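Local coordinates for integral membrane indolylacetylinositol arabinosyltransferase EmbC (Mycolicibacterium smegmatis, PDB 7BVE), which probably polymerises arabinose into the arabinan of the mycobacterial cell wall as an integral membrane arabinosyltransferase, at residues D735-Q740 against L948-E953; W989-D994 against R1035-L1040; I709-A714 against K1030-R1035. All coordinates share one frame; numbering follows the deposited sequence.

Contact 1: residues D735-Q740 against L948-E953; sequences DVLVEQ and LRTLQE
Three backbone hydrogen bonds hold this strand pair together. Arg-949 and Val-738 form an antiparallel hydrogen-bonded pair, each giving its N-H to the other's carbonyl. Arg-949 N lies 2.9 Å from Val-738 O and the bond is nearly straight (168° at the hydrogen), but the N-H comes from above the carbonyl plane. In the return bond, Val-738 N meets Arg-949 O almost along the C=O axis. The third bond joins Leu-951 N to Val-736 O over 3.0 Å and is more bent at the hydrogen, at 133°. Leu-951 is the first residue of a short helix, with Thr-950 at the N-cap position, so the strand bonding runs straight into the helix start. Thr-950 CA also gives a CA-H...O contact to Val-736 O.

The side chains pack in two clusters. In one, Leu-737 and Leu-948 cross at about a right angle, with their CD1 methyls 3.8 Å apart. The other branch of Leu-948, CD2, lies against Glu-739 CB at 3.8 Å. The Glu-739 carboxylate reaches beyond the pair, to the hydroxyl of Tyr-1028. In the second, Val-736 and Leu-951 lie side by side, CG1 to CD1 at 3.9 Å. Val-738 CG2 crosses obliquely over Leu-951 CB at 4.0 Å. The first torsion of Val-738 (chi1 170°) places CG2 beside the backbone N. Arg-949 is on the same face of the sheet as Val-738. Its chain bends at chi3, and its NE makes a weak, long salt bridge with Glu-953 OE1, four residues on, inside the short helix that follows.

The cross-strand polar bonds are thus all backbone to backbone, and aliphatic groups pack around them. Strand 949-950 is docked as an edge strand of the mixed sheet, and the weak salt bridge of Arg-949 lies within its own segment.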
loop_
_atom_site.group_PDB
_atom_site.type_symbol
_atom_site.label_atom_id
_atom_site.label_comp_id
_atom_site.label_asym_id
_atom_site.label_seq_id
_atom_site.Cartn_x
_atom_site.Cartn_y
_atom_site.Cartn_z
ATOM N N ASP A 735 -0.976 26.883 -28.103
ATOM C CA ASP A 735 0.368 26.347 -28.202
ATOM C C ASP A 735 0.379 24.874 -28.560
ATOM O O ASP A 735 1.388 24.201 -28.354
ATOM C CB ASP A 735 1.105 26.604 -26.896
ATOM C CG ASP A 735 1.413 28.070 -26.704
ATOM O OD1 ASP A 735 1.651 28.753 -27.716
ATOM O OD2 ASP A 735 1.388 28.560 -25.561
ATOM N N VAL A 736 -0.721 24.366 -29.095
ATOM C CA VAL A 736 -0.814 23.018 -29.629
ATOM C C VAL A 736 -1.086 23.145 -31.115
ATOM O O VAL A 736 -2.068 23.776 -31.514
ATOM C CB VAL A 736 -1.912 22.203 -28.937
ATOM C CG1 VAL A 736 -2.105 20.920 -29.648
ATOM C CG2 VAL A 736 -1.539 21.930 -27.518
ATOM N N LEU A 737 -0.217 22.561 -31.928
ATOM C CA LEU A 737 -0.328 22.626 -33.375
ATOM C C LEU A 737 -1.002 21.366 -33.894
ATOM O O LEU A 737 -0.713 20.264 -33.429
ATOM C CB LEU A 737 1.051 22.784 -34.001
ATOM C CG LEU A 737 1.781 24.052 -33.592
ATOM C CD1 LEU A 737 3.167 24.046 -34.155
ATOM C CD2 LEU A 737 1.032 25.260 -34.066
ATOM N N VAL A 738 -1.907 21.532 -34.851
ATOM C CA VAL A 738 -2.790 20.462 -35.304
ATOM C C VAL A 738 -2.761 20.417 -36.823
ATOM O O VAL A 738 -3.024 21.430 -37.477
ATOM C CB VAL A 738 -4.235 20.676 -34.806
ATOM C CG1 VAL A 738 -5.181 19.714 -35.462
ATOM C CG2 VAL A 738 -4.322 20.504 -33.309
ATOM N N GLU A 739 -2.451 19.253 -37.392
ATOM C CA GLU A 739 -2.636 19.032 -38.823
ATOM C C GLU A 739 -3.940 18.286 -39.066
ATOM O O GLU A 739 -4.167 17.202 -38.524
ATOM C CB GLU A 739 -1.455 18.306 -39.458
ATOM C CG GLU A 739 -0.992 17.022 -38.842
ATOM C CD GLU A 739 -0.001 16.334 -39.741
ATOM O OE1 GLU A 739 0.149 16.785 -40.896
ATOM O OE2 GLU A 739 0.653 15.372 -39.293
ATOM N N GLN A 740 -4.808 18.890 -39.869
ATOM C CA GLN A 740 -6.068 18.254 -40.211
ATOM C C GLN A 740 -5.855 17.158 -41.242
ATOM O O GLN A 740 -6.169 15.988 -41.000
ATOM C CB GLN A 740 -7.039 19.305 -40.733
ATOM C CG GLN A 740 -7.509 20.281 -39.692
ATOM C CD GLN A 740 -8.401 21.340 -40.279
ATOM O OE1 GLN A 740 -8.568 21.422 -41.491
ATOM N NE2 GLN A 740 -8.995 22.150 -39.425
ATOM N N LEU A 948 0.643 23.034 -40.275
ATOM C CA LEU A 948 0.068 23.009 -38.942
ATOM C C LEU A 948 -0.764 24.257 -38.671
ATOM O O LEU A 948 -0.426 25.357 -39.109
ATOM C CB LEU A 948 1.179 22.887 -37.902
ATOM C CG LEU A 948 2.033 21.631 -38.042
ATOM C CD1 LEU A 948 3.214 21.687 -37.119
ATOM C CD2 LEU A 948 1.223 20.411 -37.752
ATOM N N ARG A 949 -1.865 24.069 -37.945
ATOM C CA ARG A 949 -2.693 25.146 -37.424
ATOM C C ARG A 949 -2.870 24.918 -35.935
ATOM O O ARG A 949 -2.622 23.824 -35.434
ATOM C CB ARG A 949 -4.066 25.199 -38.095
ATOM C CG ARG A 949 -4.037 25.460 -39.580
ATOM C CD ARG A 949 -5.437 25.452 -40.155
ATOM N NE ARG A 949 -6.213 26.605 -39.712
ATOM C CZ ARG A 949 -7.520 26.748 -39.906
ATOM N NH1 ARG A 949 -8.210 25.806 -40.529
ATOM N NH2 ARG A 949 -8.139 27.834 -39.469
ATOM N N THR A 950 -3.301 25.949 -35.221
ATOM C CA THR A 950 -3.458 25.783 -33.786
ATOM C C THR A 950 -4.764 25.068 -33.477
ATOM O O THR A 950 -5.660 24.972 -34.313
ATOM C CB THR A 950 -3.407 27.128 -33.069
ATOM O OG1 THR A 950 -4.464 27.964 -33.537
ATOM C CG2 THR A 950 -2.101 27.813 -33.344
ATOM N N LEU A 951 -4.861 24.548 -32.256
ATOM C CA LEU A 951 -6.061 23.829 -31.847
ATOM C C LEU A 951 -7.246 24.756 -31.635
ATOM O O LEU A 951 -8.385 24.306 -31.726
ATOM C CB LEU A 951 -5.766 23.019 -30.583
ATOM C CG LEU A 951 -6.744 22.031 -29.953
ATOM C CD1 LEU A 951 -5.972 20.894 -29.363
ATOM C CD2 LEU A 951 -7.549 22.679 -28.858
ATOM N N GLN A 952 -7.010 26.036 -31.373
ATOM C CA GLN A 952 -8.101 26.990 -31.229
ATOM C C GLN A 952 -8.740 27.320 -32.569
ATOM O O GLN A 952 -9.928 27.648 -32.621
ATOM C CB GLN A 952 -7.574 28.249 -30.536
ATOM C CG GLN A 952 -8.580 29.341 -30.216
ATOM C CD GLN A 952 -9.650 28.911 -29.233
ATOM O OE1 GLN A 952 -9.402 28.116 -28.334
ATOM N NE2 GLN A 952 -10.839 29.472 -29.378
ATOM N N GLU A 953 -7.994 27.208 -33.662
ATOM C CA GLU A 953 -8.549 27.449 -34.984
ATOM C C GLU A 953 -9.195 26.218 -35.596
ATOM O O GLU A 953 -10.070 26.358 -36.454
ATOM C CB GLU A 953 -7.464 27.951 -35.926
ATOM C CG GLU A 953 -6.899 29.278 -35.525
ATOM C CD GLU A 953 -5.808 29.740 -36.454
ATOM O OE1 GLU A 953 -5.435 28.968 -37.359
ATOM O OE2 GLU A 953 -5.316 30.871 -36.276
#

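Contact 2: residues W989-D994 against R1035-L1040; sequences WRILPD and RDWGSL
Leu-1040 has the largest surface buried here. Its CG is anti to the backbone N (chi1 -179°), which carries the two methyls toward strand 989-992. Leu-1040 CD1 sits 3.8 Å from Ile-991 CG1 and 3.4 Å from the carbonyl O of Arg-990. Leu-1040 CD1 also approaches Trp-989 CE3 obliquely at 4.0 Å, while CD2 meets the same ring at CZ3. Leu-1040 therefore fits between an indole and a branched side chain of the facing strand.

Ser-1039 works mainly through its backbone. The carbonyl O of Ser-1039 accepts Leu-992 N at 3.0 Å, in the carbonyl plane and nearly straight (170° at the hydrogen). Ser-1039 OG, held in the crowded position between N and the carbonyl carbon, rests against Leu-992 CB and CD1, each at 3.6 Å.

Asp-994 closes the far end. Asp-994 CB packs on Asp-1036 OD2 at 3.6 Å. The two carboxylates are not in contact, yet their like charges may raise each other's pKa a little. Next to this, Gly-1038 CA comes 3.4 Å from Pro-993 O, a CA-H...O contact.

The two strands run antiparallel inside a mixed sheet. Strand 961-963 bonds to the far side of 989-992 through Met-962, and strand 1020-1029 flanks 1039-1045, with Val-1025 bonded to Leu-1040. Asp-994 stands at the N-cap position of helix 995-1001.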
loop_
_atom_site.group_PDB
_atom_site.type_symbol
_atom_site.label_atom_id
_atom_site.label_comp_id
_atom_site.label_asym_id
_atom_site.label_seq_id
_atom_site.Cartn_x
_atom_site.Cartn_y
_atom_site.Cartn_z
ATOM N N TRP A 989 -15.424 16.217 -30.696
ATOM C CA TRP A 989 -13.999 16.119 -30.439
ATOM C C TRP A 989 -13.811 15.471 -29.080
ATOM O O TRP A 989 -14.763 15.291 -28.327
ATOM C CB TRP A 989 -13.336 17.500 -30.469
ATOM C CG TRP A 989 -13.392 18.197 -31.793
ATOM C CD1 TRP A 989 -14.297 19.131 -32.188
ATOM C CD2 TRP A 989 -12.494 18.027 -32.888
ATOM N NE1 TRP A 989 -14.027 19.542 -33.465
ATOM C CE2 TRP A 989 -12.920 18.878 -33.915
ATOM C CE3 TRP A 989 -11.369 17.234 -33.098
ATOM C CZ2 TRP A 989 -12.263 18.958 -35.128
ATOM C CZ3 TRP A 989 -10.720 17.321 -34.293
ATOM C CH2 TRP A 989 -11.167 18.168 -35.297
ATOM N N ARG A 990 -12.575 15.122 -28.760
ATOM C CA ARG A 990 -12.246 14.639 -27.429
ATOM C C ARG A 990 -10.803 15.003 -27.121
ATOM O O ARG A 990 -9.931 14.833 -27.970
ATOM C CB ARG A 990 -12.437 13.131 -27.312
ATOM C CG ARG A 990 -12.150 12.625 -25.936
ATOM C CD ARG A 990 -12.160 11.140 -25.839
ATOM N NE ARG A 990 -11.591 10.743 -24.561
ATOM C CZ ARG A 990 -11.332 9.486 -24.214
ATOM N NH1 ARG A 990 -11.586 8.500 -25.057
ATOM N NH2 ARG A 990 -10.800 9.224 -23.033
ATOM N N ILE A 991 -10.549 15.503 -25.916
ATOM C CA ILE A 991 -9.208 15.869 -25.479
ATOM C C ILE A 991 -8.833 14.996 -24.291
ATOM O O ILE A 991 -9.587 14.905 -23.320
ATOM C CB ILE A 991 -9.121 17.365 -25.128
ATOM C CG1 ILE A 991 -9.411 18.200 -26.367
ATOM C CG2 ILE A 991 -7.758 17.717 -24.626
ATOM C CD1 ILE A 991 -9.647 19.631 -26.088
ATOM N N LEU A 992 -7.673 14.358 -24.370
ATOM C CA LEU A 992 -7.207 13.405 -23.380
ATOM C C LEU A 992 -5.970 13.942 -22.672
ATOM O O LEU A 992 -5.330 14.881 -23.155
ATOM C CB LEU A 992 -6.862 12.057 -24.029
ATOM C CG LEU A 992 -7.930 11.151 -24.628
ATOM C CD1 LEU A 992 -8.261 11.541 -26.049
ATOM C CD2 LEU A 992 -7.477 9.735 -24.569
ATOM N N PRO A 993 -5.611 13.384 -21.508
ATOM C CA PRO A 993 -4.278 13.632 -20.953
ATOM C C PRO A 993 -3.213 12.786 -21.630
ATOM O O PRO A 993 -3.486 12.125 -22.635
ATOM C CB PRO A 993 -4.431 13.238 -19.481
ATOM C CG PRO A 993 -5.859 13.269 -19.227
ATOM C CD PRO A 993 -6.510 12.845 -20.483
ATOM N N ASP A 994 -1.993 12.787 -21.094
ATOM C CA ASP A 994 -0.960 11.896 -21.605
ATOM C C ASP A 994 -1.289 10.444 -21.263
ATOM O O ASP A 994 -2.246 10.149 -20.548
ATOM C CB ASP A 994 0.410 12.288 -21.062
ATOM C CG ASP A 994 0.467 12.295 -19.549
ATOM O OD1 ASP A 994 -0.590 12.238 -18.890
ATOM O OD2 ASP A 994 1.594 12.326 -19.011
ATOM N N ARG A 1035 7.552 16.403 -26.134
ATOM C CA ARG A 1035 6.797 16.237 -24.902
ATOM C C ARG A 1035 5.404 15.701 -25.209
ATOM O O ARG A 1035 4.775 16.104 -26.192
ATOM C CB ARG A 1035 6.703 17.558 -24.135
ATOM C CG ARG A 1035 6.051 17.420 -22.778
ATOM C CD ARG A 1035 6.069 18.684 -21.988
ATOM N NE ARG A 1035 7.396 19.025 -21.498
ATOM C CZ ARG A 1035 7.923 18.528 -20.386
ATOM N NH1 ARG A 1035 9.134 18.902 -20.005
ATOM N NH2 ARG A 1035 7.243 17.656 -19.657
ATOM N N ASP A 1036 4.942 14.775 -24.371
ATOM C CA ASP A 1036 3.602 14.203 -24.447
ATOM C C ASP A 1036 2.665 15.084 -23.629
ATOM O O ASP A 1036 2.566 14.950 -22.411
ATOM C CB ASP A 1036 3.614 12.775 -23.919
ATOM C CG ASP A 1036 2.363 12.006 -24.274
ATOM O OD1 ASP A 1036 1.487 12.555 -24.973
ATOM O OD2 ASP A 1036 2.254 10.841 -23.846
ATOM N N TRP A 1037 1.966 15.991 -24.304
ATOM C CA TRP A 1037 1.010 16.846 -23.618
ATOM C C TRP A 1037 -0.342 16.174 -23.426
ATOM O O TRP A 1037 -1.083 16.551 -22.515
ATOM C CB TRP A 1037 0.818 18.148 -24.392
ATOM C CG TRP A 1037 0.154 17.972 -25.717
ATOM C CD1 TRP A 1037 0.762 17.728 -26.900
ATOM C CD2 TRP A 1037 -1.250 18.035 -25.992
ATOM N NE1 TRP A 1037 -0.171 17.628 -27.898
ATOM C CE2 TRP A 1037 -1.415 17.811 -27.363
ATOM C CE3 TRP A 1037 -2.386 18.254 -25.203
ATOM C CZ2 TRP A 1037 -2.667 17.798 -27.968
ATOM C CZ3 TRP A 1037 -3.621 18.245 -25.805
ATOM C CH2 TRP A 1037 -3.755 18.020 -27.172
ATOM N N GLY A 1038 -0.674 15.212 -24.262
ATOM C CA GLY A 1038 -1.989 14.628 -24.335
ATOM C C GLY A 1038 -2.270 14.216 -25.771
ATOM O O GLY A 1038 -1.331 13.998 -26.537
ATOM N N SER A 1039 -3.551 14.135 -26.121
ATOM C CA SER A 1039 -3.924 13.783 -27.481
ATOM C C SER A 1039 -5.317 14.302 -27.799
ATOM O O SER A 1039 -6.069 14.659 -26.899
ATOM C CB SER A 1039 -3.849 12.270 -27.707
ATOM O OG SER A 1039 -4.722 11.568 -26.856
ATOM N N LEU A 1040 -5.633 14.345 -29.089
ATOM C CA LEU A 1040 -6.895 14.831 -29.625
ATOM C C LEU A 1040 -7.504 13.770 -30.534
ATOM O O LEU A 1040 -6.787 13.048 -31.224
ATOM C CB LEU A 1040 -6.677 16.123 -30.410
ATOM C CG LEU A 1040 -7.857 16.842 -31.053
ATOM C CD1 LEU A 1040 -8.799 17.366 -30.002
ATOM C CD2 LEU A 1040 -7.379 17.951 -31.941
#

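Contact 3: residues I709-A714 against K1030-R1035; sequences INQYPA and KDDWYR
The end of helix 688-710, predicted to be membrane-spanning, meets a type I beta turn formed by Asp-1032 to Arg-1035. The turn belongs to the hairpin connection between strands 1020-1029 and 1039-1045. The helix finishes around Ile-709 and Asn-710, and the residues after it make the contact.

Gln-711 comes first. It is buried, and its CG is anti to the carbonyl carbon (chi1 -81°). Beyond CG the chain is extended, so the amide reaches the guanidinium of Arg-1035 tip to tip. The two planes are 64° apart, so the groups do not stack flat. Arg-1035 bends at chi3 to meet it. Its NE forms a salt bridge with Asp-1032 OD2 across the turn, although the place of that oxygen is less sure. Phe-632 also touches Gln-711 and makes a cation-pi contact with Arg-1035.

The chain turns at Tyr-712 and brings Pro-713 round to Asp-1031. Pro-713 CB lies 3.7 Å from Asp-1031 OD2, a contact at the margin of the interface. On the remote side of the turn, Trp-1033 and Tyr-1034 lean instead on Pro-912 of strand 907-912.

Ala-714 is the last residue and is buried. Ala-714 CA comes within 4.0 Å of Asp-1031 CB, where the two backbones approach most closely. The alanine faces the aliphatic part of the next aspartate as well: Ala-714 CB touches Asp-1032 CB at 3.7 Å.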
loop_
_atom_site.group_PDB
_atom_site.type_symbol
_atom_site.label_atom_id
_atom_site.label_comp_id
_atom_site.label_asym_id
_atom_site.label_seq_id
_atom_site.Cartn_x
_atom_site.Cartn_y
_atom_site.Cartn_z
ATOM N N ILE A 709 10.696 29.206 -15.870
ATOM C CA ILE A 709 11.814 29.819 -16.593
ATOM C C ILE A 709 12.499 28.834 -17.549
ATOM O O ILE A 709 12.955 29.241 -18.626
ATOM C CB ILE A 709 12.787 30.461 -15.582
ATOM C CG1 ILE A 709 12.154 31.719 -14.995
ATOM C CG2 ILE A 709 14.124 30.844 -16.181
ATOM C CD1 ILE A 709 12.949 32.351 -13.901
ATOM N N ASN A 710 12.539 27.537 -17.218
ATOM C CA ASN A 710 13.201 26.557 -18.080
ATOM C C ASN A 710 12.496 26.410 -19.421
ATOM O O ASN A 710 13.143 26.312 -20.467
ATOM C CB ASN A 710 13.296 25.196 -17.397
ATOM C CG ASN A 710 14.298 25.175 -16.282
ATOM O OD1 ASN A 710 13.997 24.773 -15.167
ATOM N ND2 ASN A 710 15.499 25.638 -16.575
ATOM N N GLN A 711 11.166 26.437 -19.418
ATOM C CA GLN A 711 10.458 26.342 -20.721
ATOM C C GLN A 711 9.936 27.735 -21.087
ATOM O O GLN A 711 8.702 27.912 -21.034
ATOM C CB GLN A 711 9.309 25.337 -20.632
ATOM C CG GLN A 711 9.752 23.888 -20.783
ATOM C CD GLN A 711 8.602 22.923 -20.623
ATOM O OE1 GLN A 711 7.455 23.320 -20.436
ATOM N NE2 GLN A 711 8.906 21.638 -20.698
ATOM N N TYR A 712 10.809 28.691 -21.441
ATOM C CA TYR A 712 10.209 29.988 -21.740
ATOM C C TYR A 712 9.486 30.019 -23.091
ATOM O O TYR A 712 8.310 30.411 -23.093
ATOM C CB TYR A 712 11.161 31.183 -21.628
ATOM C CG TYR A 712 10.456 32.419 -22.147
ATOM C CD1 TYR A 712 9.369 32.948 -21.468
ATOM C CD2 TYR A 712 10.848 33.030 -23.332
ATOM C CE1 TYR A 712 8.702 34.042 -21.950
ATOM C CE2 TYR A 712 10.185 34.118 -23.818
ATOM C CZ TYR A 712 9.120 34.624 -23.124
ATOM O OH TYR A 712 8.476 35.731 -23.621
ATOM N N PRO A 713 10.088 29.683 -24.249
ATOM C CA PRO A 713 9.284 29.769 -25.477
ATOM C C PRO A 713 8.188 28.726 -25.527
ATOM O O PRO A 713 7.157 28.953 -26.167
ATOM C CB PRO A 713 10.318 29.571 -26.592
ATOM C CG PRO A 713 11.595 29.860 -25.989
ATOM C CD PRO A 713 11.480 29.344 -24.602
ATOM N N ALA A 714 8.350 27.617 -24.821
ATOM C CA ALA A 714 7.301 26.622 -24.697
ATOM C C ALA A 714 6.262 27.106 -23.690
ATOM O O ALA A 714 6.428 28.123 -23.019
ATOM C CB ALA A 714 7.900 25.278 -24.304
ATOM N N LYS A 1030 3.769 23.323 -29.311
ATOM C CA LYS A 1030 4.451 24.349 -30.108
ATOM C C LYS A 1030 5.930 24.585 -29.935
ATOM O O LYS A 1030 6.372 25.187 -30.825
ATOM C CB LYS A 1030 3.724 25.674 -30.155
ATOM C CG LYS A 1030 4.136 26.544 -31.303
ATOM C CD LYS A 1030 3.986 27.959 -31.025
ATOM C CE LYS A 1030 4.542 28.729 -32.189
ATOM N NZ LYS A 1030 4.392 30.187 -31.997
ATOM N N ASP A 1031 6.656 24.304 -28.864
ATOM C CA ASP A 1031 8.120 24.562 -28.987
ATOM C C ASP A 1031 8.920 23.568 -28.201
ATOM O O ASP A 1031 10.073 23.697 -28.178
ATOM C CB ASP A 1031 8.538 25.904 -28.441
ATOM C CG ASP A 1031 8.771 26.862 -29.556
ATOM O OD1 ASP A 1031 9.149 26.385 -30.591
ATOM O OD2 ASP A 1031 8.492 28.038 -29.389
ATOM N N ASP A 1032 8.243 22.632 -27.594
ATOM C CA ASP A 1032 8.819 21.590 -26.744
ATOM C C ASP A 1032 8.328 20.338 -27.411
ATOM O O ASP A 1032 7.612 19.630 -26.832
ATOM C CB ASP A 1032 8.181 21.736 -25.380
ATOM C CG ASP A 1032 8.511 20.585 -24.485
ATOM O OD1 ASP A 1032 9.607 20.071 -24.634
ATOM O OD2 ASP A 1032 7.670 20.221 -23.658
ATOM N N TRP A 1033 8.831 20.104 -28.599
ATOM C CA TRP A 1033 8.360 19.118 -29.568
ATOM C C TRP A 1033 8.340 17.672 -29.087
ATOM O O TRP A 1033 7.499 16.892 -29.533
ATOM C CB TRP A 1033 9.215 19.160 -30.831
ATOM C CG TRP A 1033 9.310 20.457 -31.543
ATOM C CD1 TRP A 1033 10.412 21.235 -31.657
ATOM C CD2 TRP A 1033 8.262 21.150 -32.235
ATOM N NE1 TRP A 1033 10.134 22.347 -32.401
ATOM C CE2 TRP A 1033 8.812 22.320 -32.757
ATOM C CE3 TRP A 1033 6.915 20.871 -32.474
ATOM C CZ2 TRP A 1033 8.067 23.218 -33.495
ATOM C CZ3 TRP A 1033 6.180 21.759 -33.218
ATOM C CH2 TRP A 1033 6.746 22.923 -33.706
ATOM N N TYR A 1034 9.245 17.302 -28.182
ATOM C CA TYR A 1034 9.356 15.927 -27.715
ATOM C C TYR A 1034 8.633 15.684 -26.403
ATOM O O TYR A 1034 9.064 14.827 -25.626
ATOM C CB TYR A 1034 10.822 15.533 -27.563
ATOM C CG TYR A 1034 11.611 15.651 -28.834
ATOM C CD1 TYR A 1034 11.438 14.749 -29.866
ATOM C CD2 TYR A 1034 12.551 16.653 -28.990
ATOM C CE1 TYR A 1034 12.159 14.863 -31.026
ATOM C CE2 TYR A 1034 13.279 16.770 -30.145
ATOM C CZ TYR A 1034 13.081 15.872 -31.157
ATOM O OH TYR A 1034 13.810 15.994 -32.310
ATOM N N ARG A 1035 7.552 16.403 -26.134
ATOM C CA ARG A 1035 6.797 16.237 -24.902
ATOM C C ARG A 1035 5.404 15.701 -25.209
ATOM O O ARG A 1035 4.775 16.104 -26.192
ATOM C CB ARG A 1035 6.703 17.558 -24.135
ATOM C CG ARG A 1035 6.051 17.420 -22.778
ATOM C CD ARG A 1035 6.069 18.684 -21.988
ATOM N NE ARG A 1035 7.396 19.025 -21.498
ATOM C CZ ARG A 1035 7.923 18.528 -20.386
ATOM N NH1 ARG A 1035 9.134 18.902 -20.005
ATOM N NH2 ARG A 1035 7.243 17.656 -19.657
#

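In the fold
Contacts 1 and 2 are parts of one mixed sheet, with centres about 13 Å apart. Strand 1020-1029 lies between their pairs. Val-736 CG1 of contact 1 packs on Trp-1037 CZ2 of contact 2 at 3.6 Å. Contact 3 lies about 16 Å, centre to centre, from each of the others. It touches contact 1 through a probable hydrogen bond, Asp-735 O to Lys-1030 N at 2.7 Å, and through Leu-737 against Trp-1033. Contacts 2 and 3 share Arg-1035. Contact 3 thus links the sheet to the last membrane helix. Contact 2 approaches the drug site: the Pro-993 side chain is about 12 Å from bound ethambutol, whose pocket includes Trp-965 and Val-1004.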